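Local structure of mannose-specific lectin 3 chain 2 (Crocus vernus, 3MEZ) at residues Phe10-Met15 with Phe60-His65. The protein probably binds mannose as one of the two bulb-type lectin domains of a heterotetrameric plant lectin. Residues are numbered along the deposited sequence; the frame is centred on the assembly and turned at random.
Sequences FSSQVM and FMRLGH. Unlike the reference sequence in segment 10-15: Met15 (reference Gln).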
loop_
_atom_site.group_PDB
_atom_site.type_symbol
_atom_site.label_atom_id
_atom_site.label_comp_id
_atom_site.label_asym_id
_atom_site.label_seq_id
_atom_site.Cartn_x
_atom_site.Cartn_y
_atom_site.Cartn_z
ATOM N N PHE B 10 -6.947 5.447 5.396
ATOM C CA PHE B 10 -8.236 5.422 4.764
ATOM C C PHE B 10 -8.762 3.986 4.680
ATOM O O PHE B 10 -7.987 3.080 4.668
ATOM C CB PHE B 10 -8.160 6.011 3.378
ATOM C CG PHE B 10 -7.633 7.400 3.325
ATOM C CD1 PHE B 10 -8.469 8.479 3.484
ATOM C CD2 PHE B 10 -6.306 7.638 3.100
ATOM C CE1 PHE B 10 -7.991 9.720 3.446
ATOM C CE2 PHE B 10 -5.857 8.900 3.083
ATOM C CZ PHE B 10 -6.699 9.922 3.239
ATOM N N SER B 11 -10.070 3.795 4.570
ATOM C CA SER B 11 -10.631 2.451 4.535
ATOM C C SER B 11 -10.038 1.644 3.342
ATOM O O SER B 11 -9.875 2.178 2.299
ATOM C CB SER B 11 -12.158 2.483 4.397
ATOM O OG SER B 11 -12.831 3.047 5.477
ATOM N N SER B 12 -9.721 0.391 3.591
ATOM C CA SER B 12 -9.065 -0.566 2.702
ATOM C C SER B 12 -7.518 -0.554 2.812
ATOM O O SER B 12 -6.896 -1.492 2.479
ATOM C CB SER B 12 -9.506 -0.418 1.236
ATOM O OG SER B 12 -10.790 -0.867 0.971
ATOM N N GLN B 13 -6.946 0.526 3.311
ATOM C CA GLN B 13 -5.522 0.561 3.579
ATOM C C GLN B 13 -5.110 -0.379 4.744
ATOM O O GLN B 13 -5.853 -0.658 5.637
ATOM C CB GLN B 13 -4.998 1.983 3.857
ATOM C CG GLN B 13 -5.130 2.920 2.751
ATOM C CD GLN B 13 -4.401 4.238 2.974
ATOM O OE1 GLN B 13 -4.616 4.900 3.925
ATOM N NE2 GLN B 13 -3.566 4.586 2.060
ATOM N N VAL B 14 -3.887 -0.829 4.698
ATOM C CA VAL B 14 -3.317 -1.709 5.683
ATOM C C VAL B 14 -1.943 -1.241 6.181
ATOM O O VAL B 14 -1.272 -0.550 5.513
ATOM C CB VAL B 14 -3.160 -3.136 5.143
ATOM C CG1 VAL B 14 -4.433 -3.697 4.723
ATOM C CG2 VAL B 14 -2.202 -3.152 4.021
ATOM N N MET B 15 -1.574 -1.650 7.370
ATOM C CA MET B 15 -0.263 -1.411 7.917
ATOM C C MET B 15 0.326 -2.708 8.454
ATOM O O MET B 15 -0.351 -3.457 9.090
ATOM C CB MET B 15 -0.326 -0.393 9.031
ATOM C CG MET B 15 -0.712 0.970 8.650
ATOM S SD MET B 15 -0.498 2.169 9.987
ATOM C CE MET B 15 -1.800 1.728 10.943
ATOM N N PHE B 60 -1.317 -7.917 10.190
ATOM C CA PHE B 60 -1.622 -6.657 9.564
ATOM C C PHE B 60 -2.842 -5.997 10.172
ATOM O O PHE B 60 -3.732 -6.652 10.601
ATOM C CB PHE B 60 -1.740 -6.752 8.029
ATOM C CG PHE B 60 -2.924 -7.507 7.518
ATOM C CD1 PHE B 60 -2.872 -8.865 7.389
ATOM C CD2 PHE B 60 -4.052 -6.865 7.105
ATOM C CE1 PHE B 60 -3.899 -9.552 6.901
ATOM C CE2 PHE B 60 -5.085 -7.561 6.621
ATOM C CZ PHE B 60 -5.005 -8.928 6.516
ATOM N N MET B 61 -2.844 -4.686 10.157
ATOM C CA MET B 61 -3.977 -3.887 10.523
ATOM C C MET B 61 -4.681 -3.271 9.311
ATOM O O MET B 61 -4.066 -2.863 8.390
ATOM C CB MET B 61 -3.580 -2.802 11.490
ATOM C CG MET B 61 -4.695 -2.332 12.277
ATOM S SD MET B 61 -5.379 -0.924 11.506
ATOM C CE MET B 61 -4.330 0.326 12.129
ATOM N N ARG B 62 -5.997 -3.286 9.352
ATOM C CA ARG B 62 -6.811 -2.811 8.279
ATOM C C ARG B 62 -7.993 -2.018 8.787
ATOM O O ARG B 62 -8.669 -2.445 9.650
ATOM C CB ARG B 62 -7.309 -3.978 7.411
ATOM C CG ARG B 62 -8.283 -3.604 6.324
ATOM C CD ARG B 62 -8.782 -4.782 5.467
ATOM N NE ARG B 62 -9.726 -4.442 4.415
ATOM C CZ ARG B 62 -11.030 -4.288 4.578
ATOM N NH1 ARG B 62 -11.567 -4.442 5.743
ATOM N NH2 ARG B 62 -11.804 -3.997 3.580
ATOM N N LEU B 63 -8.237 -0.886 8.168
ATOM C CA LEU B 63 -9.407 -0.103 8.427
ATOM C C LEU B 63 -10.454 -0.475 7.393
ATOM O O LEU B 63 -10.243 -0.391 6.217
ATOM C CB LEU B 63 -9.094 1.390 8.371
ATOM C CG LEU B 63 -10.248 2.383 8.473
ATOM C CD1 LEU B 63 -10.962 2.224 9.751
ATOM C CD2 LEU B 63 -9.814 3.829 8.304
ATOM N N GLY B 64 -11.584 -0.916 7.904
ATOM C CA GLY B 64 -12.679 -1.381 7.112
ATOM C C GLY B 64 -13.655 -0.328 6.639
ATOM O O GLY B 64 -13.526 0.798 6.950
ATOM N N HIS B 65 -14.664 -0.776 5.917
ATOM C CA HIS B 65 -15.679 0.090 5.370
ATOM C C HIS B 65 -16.956 0.199 6.220
ATOM O O HIS B 65 -17.982 0.579 5.747
ATOM C CB HIS B 65 -15.969 -0.209 3.931
ATOM C CG HIS B 65 -14.903 0.253 2.997
ATOM N ND1 HIS B 65 -13.794 -0.500 2.715
ATOM C CD2 HIS B 65 -14.790 1.364 2.255
ATOM C CE1 HIS B 65 -13.039 0.142 1.858
ATOM N NE2 HIS B 65 -13.620 1.275 1.569
HETATM O O HOH W 1 -8.098 -3.963 2.116
HETATM O O HOH W 2 -10.615 -3.448 0.610
#
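Met15 and Met61 form an antiparallel hydrogen-bonded pair: Met15 N lies 3.0 Å from Met61 O, and the return bond from Met61 N to Met15 O is nearly straight (172°). Val14 and Arg62 follow as a non-hydrogen-bonded pair. Beyond them the bond from Leu63 N to Gln13 O is long and weak at 3.5 Å, and the register is held by Ser12 N on Leu63 O at 2.8 Å. Phe10 to Gln13 form the type II turn that leads from strand 8-10 into strand 14-16. Gln13 closes it twice, through its N to Phe10 O (3.1 Å) and through OE1, which receives Phe10 N at 2.8 Å.

Ser11 uses both side-chain atoms. OG donates to Gly64 O (2.8 Å) from well above the carbonyl plane and also hydrogen-bonds to Tyr91 N, while CB sits over one face of the His65 ring, 3.5 Å from its centroid and 11° off the normal, a CH-pi contact. On the sheet face of Val14 and Arg62, Val14 CG1 packs against Arg62 CB and, obliquely, the Phe60 ring. Arg62, extended from CG to NE with CG anti to the backbone N (chi1 174°), carries its guanidinium alongside the turn. Two waters at its edge bridge NE to Ser12 O and NH2 to Ser12 OG. The methionines project side by side from the opposite face, towards Met30.

The contact thus pairs strand 14-16, outermost in its sheet within this chain, with strand 60-63 in one beta-prism sheet; Arg62 meets Ser12 through water while its NH2 is held by a salt bridge to Asp74 of the second subunit.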